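Local structure of annexin (Schistosoma mansoni, 4MDU) at residues D300-L305 with K337-A342; Y310-L315 with K344-G349. The protein binds acidic phospholipid membranes in a calcium-dependent manner, aggregates liposomes when calcium is present, and takes part in worm reproduction and host-parasite interaction. All coordinates share one frame; numbering follows the deposited sequence.

Interaction 1 of 2, residues D300-L305 with K337-A342; sequences DSMAGL and KSLLNA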
# COMPACT_ATOMS: atom_id res chain seq x y z
N ASP B 300 1.64 0.66 12.80
CA ASP B 300 1.23 -0.23 11.73
C ASP B 300 2.07 -1.50 11.72
O ASP B 300 1.66 -2.51 11.17
CB ASP B 300 1.25 0.50 10.39
CG ASP B 300 0.27 1.65 10.36
OD1 ASP B 300 -0.55 1.72 11.30
OD2 ASP B 300 0.32 2.48 9.43
N SER B 301 3.23 -1.45 12.37
CA SER B 301 4.12 -2.61 12.37
C SER B 301 3.67 -3.62 13.41
O SER B 301 4.13 -4.76 13.42
CB SER B 301 5.55 -2.17 12.68
OG SER B 301 5.73 -2.03 14.08
N MET B 302 2.79 -3.20 14.32
CA MET B 302 2.34 -4.11 15.37
C MET B 302 1.03 -4.75 14.96
O MET B 302 -0.06 -4.19 15.16
CB MET B 302 2.22 -3.38 16.72
CG MET B 302 3.56 -3.18 17.39
SD MET B 302 3.52 -2.14 18.85
CE MET B 302 3.11 -0.55 18.14
N ALA B 303 1.13 -5.92 14.35
CA ALA B 303 -0.04 -6.64 13.86
C ALA B 303 -0.02 -8.08 14.35
O ALA B 303 -0.57 -8.98 13.73
CB ALA B 303 -0.10 -6.58 12.33
N GLY B 304 0.65 -8.30 15.48
CA GLY B 304 0.78 -9.62 16.06
C GLY B 304 1.47 -10.64 15.16
O GLY B 304 1.11 -11.81 15.16
N LEU B 305 2.48 -10.20 14.41
CA LEU B 305 3.18 -11.13 13.53
C LEU B 305 4.45 -11.67 14.17
O LEU B 305 5.06 -12.61 13.67
CB LEU B 305 3.52 -10.47 12.19
CG LEU B 305 2.35 -9.71 11.56
CD1 LEU B 305 2.84 -8.70 10.52
CD2 LEU B 305 1.34 -10.68 10.97
N LYS B 337 -2.07 5.55 24.27
CA LYS B 337 -1.44 4.43 24.96
C LYS B 337 0.07 4.49 24.70
O LYS B 337 0.49 4.86 23.61
CB LYS B 337 -2.03 3.13 24.41
CG LYS B 337 -1.23 1.88 24.71
CD LYS B 337 -2.02 0.67 24.24
CE LYS B 337 -1.38 -0.64 24.65
NZ LYS B 337 -2.26 -1.80 24.30
N SER B 338 0.87 4.18 25.71
CA SER B 338 2.32 4.20 25.56
C SER B 338 2.79 3.21 24.49
O SER B 338 2.19 2.16 24.29
CB SER B 338 3.00 3.85 26.89
OG SER B 338 2.92 2.45 27.14
N LEU B 339 3.88 3.57 23.81
CA LEU B 339 4.52 2.67 22.86
C LEU B 339 5.01 1.43 23.60
O LEU B 339 4.90 0.30 23.11
CB LEU B 339 5.70 3.36 22.17
CG LEU B 339 6.49 2.48 21.19
CD1 LEU B 339 5.60 1.98 20.04
CD2 LEU B 339 7.69 3.26 20.62
N LEU B 340 5.60 1.66 24.77
CA LEU B 340 5.96 0.58 25.68
C LEU B 340 4.81 -0.42 25.81
O LEU B 340 4.99 -1.61 25.55
CB LEU B 340 6.32 1.14 27.05
CG LEU B 340 6.74 0.06 28.05
CD1 LEU B 340 8.04 -0.59 27.62
CD2 LEU B 340 6.88 0.64 29.46
N ASN B 341 3.63 0.05 26.22
CA ASN B 341 2.53 -0.89 26.44
C ASN B 341 2.02 -1.52 25.14
O ASN B 341 1.58 -2.66 25.15
CB ASN B 341 1.35 -0.25 27.20
CG ASN B 341 1.66 -0.04 28.68
OD1 ASN B 341 2.37 -0.83 29.31
ND2 ASN B 341 1.11 1.02 29.25
N ALA B 342 2.08 -0.79 24.03
CA ALA B 342 1.63 -1.38 22.76
C ALA B 342 2.58 -2.50 22.38
O ALA B 342 2.17 -3.56 21.89
CB ALA B 342 1.57 -0.34 21.66
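Met302, just past helix 290-301, reaches to the first turn of helix 339-346, joining the calcium-binding loop of the fourth annexin repeat to the helix that carries its acidic ligand. The thioether lies beside Ala342: SD sits 3.6 Å from Ala342 O, a van der Waals approach to the backbone carbonyl. The chain runs nearly extended through chi2 and then bends at chi3 (-67°), which turns the terminal methyl over the helix surface. There CE rests 3.8 Å from Ala342 CB and also meets one branch of Leu339, with 4.0 Å between Met302 CE and Leu339 CD1. The Met302 and Leu339 side chains run at a slant to each other and meet through one methyl of each. Tyr331 of helix 324-335 packs against all three residues. Met302, with Gly304 and Leu305, belongs to a calcium site; its side chain meanwhile packs on helix 339-346, where it also touches Asp346, a ligand of the same site. No hydrogen bond joins the two segments. On the helix side, the first turn is capped by Ser338, whose OG accepts from Asn341 N at 2.7 Å and an N-H...O angle of 157°.

Interaction 2 of 2, residues Y310-L315 with K344-G349; sequences YALMRL and KDDTSG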
# COMPACT_ATOMS: atom_id res chain seq x y z
N TYR B 310 9.82 -7.87 10.46
CA TYR B 310 10.98 -7.31 11.15
C TYR B 310 10.88 -5.82 11.41
O TYR B 310 11.75 -5.26 12.07
CB TYR B 310 12.25 -7.60 10.35
CG TYR B 310 12.85 -8.93 10.67
CD1 TYR B 310 14.09 -9.02 11.28
CD2 TYR B 310 12.17 -10.10 10.37
CE1 TYR B 310 14.65 -10.25 11.57
CE2 TYR B 310 12.72 -11.34 10.67
CZ TYR B 310 13.97 -11.41 11.26
OH TYR B 310 14.54 -12.62 11.56
N ALA B 311 9.81 -5.20 10.92
CA ALA B 311 9.67 -3.74 10.97
C ALA B 311 9.74 -3.17 12.39
O ALA B 311 10.46 -2.20 12.64
CB ALA B 311 8.40 -3.27 10.24
N LEU B 312 9.00 -3.79 13.31
CA LEU B 312 8.94 -3.30 14.68
C LEU B 312 10.31 -3.24 15.32
O LEU B 312 10.71 -2.22 15.88
CB LEU B 312 8.02 -4.17 15.55
CG LEU B 312 7.99 -3.78 17.03
CD1 LEU B 312 7.54 -2.34 17.24
CD2 LEU B 312 7.07 -4.74 17.81
N MET B 313 11.04 -4.36 15.24
CA MET B 313 12.37 -4.40 15.83
C MET B 313 13.38 -3.55 15.03
O MET B 313 14.26 -2.92 15.62
CB MET B 313 12.85 -5.86 16.07
CG MET B 313 13.24 -6.66 14.83
SD MET B 313 13.89 -8.32 15.19
CE MET B 313 12.42 -9.29 14.91
N ARG B 314 13.25 -3.51 13.70
CA ARG B 314 14.15 -2.65 12.90
C ARG B 314 14.00 -1.19 13.32
O ARG B 314 14.99 -0.52 13.62
CB ARG B 314 13.87 -2.80 11.40
CG ARG B 314 14.73 -1.83 10.54
CD ARG B 314 14.63 -2.14 9.04
NE ARG B 314 13.26 -2.12 8.56
CZ ARG B 314 12.57 -3.21 8.21
NH1 ARG B 314 13.14 -4.41 8.24
NH2 ARG B 314 11.31 -3.09 7.81
N LEU B 315 12.76 -0.73 13.41
CA LEU B 315 12.50 0.66 13.78
C LEU B 315 13.03 0.99 15.17
O LEU B 315 13.72 2.00 15.35
CB LEU B 315 11.02 0.98 13.65
CG LEU B 315 10.60 1.05 12.18
CD1 LEU B 315 9.11 1.10 12.06
CD2 LEU B 315 11.27 2.26 11.43
N LYS B 344 4.53 -4.30 24.40
CA LYS B 344 4.31 -5.41 25.33
C LYS B 344 3.08 -6.22 24.94
O LYS B 344 3.07 -7.44 25.05
CB LYS B 344 4.15 -4.91 26.76
CG LYS B 344 5.45 -4.41 27.39
CD LYS B 344 5.19 -3.86 28.78
CE LYS B 344 6.47 -3.43 29.47
NZ LYS B 344 6.15 -3.00 30.89
N ASP B 345 2.06 -5.53 24.44
CA ASP B 345 0.86 -6.25 24.02
C ASP B 345 1.02 -7.05 22.73
O ASP B 345 0.32 -8.02 22.52
CB ASP B 345 -0.34 -5.32 23.92
CG ASP B 345 -0.79 -4.82 25.28
OD1 ASP B 345 -0.29 -5.35 26.30
OD2 ASP B 345 -1.66 -3.92 25.33
N ASP B 346 1.96 -6.65 21.87
CA ASP B 346 2.10 -7.27 20.56
C ASP B 346 3.17 -8.35 20.54
O ASP B 346 3.22 -9.16 19.62
CB ASP B 346 2.42 -6.21 19.49
CG ASP B 346 2.45 -6.80 18.09
OD1 ASP B 346 1.36 -7.06 17.55
OD2 ASP B 346 3.55 -7.01 17.52
N THR B 347 4.03 -8.37 21.56
CA THR B 347 5.14 -9.31 21.60
C THR B 347 5.20 -10.07 22.93
O THR B 347 4.47 -9.74 23.86
CB THR B 347 6.46 -8.54 21.43
OG1 THR B 347 6.65 -7.69 22.57
CG2 THR B 347 6.41 -7.67 20.17
N SER B 348 6.07 -11.08 23.02
CA SER B 348 6.42 -11.64 24.32
C SER B 348 7.78 -12.30 24.35
O SER B 348 8.56 -12.20 23.40
CB SER B 348 5.35 -12.62 24.84
OG SER B 348 5.13 -13.66 23.92
N GLY B 349 8.09 -12.92 25.47
CA GLY B 349 9.34 -13.62 25.64
C GLY B 349 10.50 -12.66 25.80
O GLY B 349 10.31 -11.48 26.06
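Leu312 and Thr347 meet methyl to methyl, tip to tip, across the interior of the fourth annexin repeat, where helix 311-320 faces the C-terminal end of helix 339-346. Leu312 CD2 lies 3.8 Å from Thr347 CG2. The same leucine methyl passes the carboxylate of Asp346 at a looser 4.2 Å, Leu312 CD2 to Asp346 OD2, the two side chains running alongside each other in opposite senses. Leu312 holds its CG anti to the backbone N (chi1 175°), which carries the branched end out from its helix toward the partner segment. Thr347 OG1 and the other carboxylate oxygen of Asp346, OD1, have partners outside the two segments. Thr347, the first residue past the end of helix 339-346, hydrogen-bonds through OG1 to the carbonyl of Val343, while its methyl is left to meet Leu312. Asp346 OD1 probably takes a hydrogen bond from Gly304 N in the loop after helix 290-301. Asp346 is a ligand of two calcium sites, so Leu312 packs beside a metal-binding carboxylate. Leu298 and Ser301 of helix 290-301 and Leu355 of helix 349-358 also pack against Leu312. Further out, Arg314 NE forms a salt bridge with Glu133, anchoring helix 311-320 to helix 128-136 of the second repeat. On another side of the helix, Met313 CE lies over one face of the Tyr310 ring, 4.0 Å above its plane and displaced toward the rim.

How the interactions relate
Interactions 1 and 2 have centres about 7 Å apart and lie on the same side of the chain's centre. Their segments alternate along the sequence: 300-305, 310-315, 337-342, then 344-349. Both interactions use helix 339-346: Met302, just after helix 290-301, meets its start, and Leu312 of helix 311-320, the next helix, meets its end at Asp346 and Thr347. Met302 touches Leu312, and Ser301 OG approaches Leu312 CB at 3.5 Å, so the two packings are continuous. Together they bring the loop after helix 290-301 beside Asp346, the pairing of loop and distant carboxylate characteristic of annexin calcium sites.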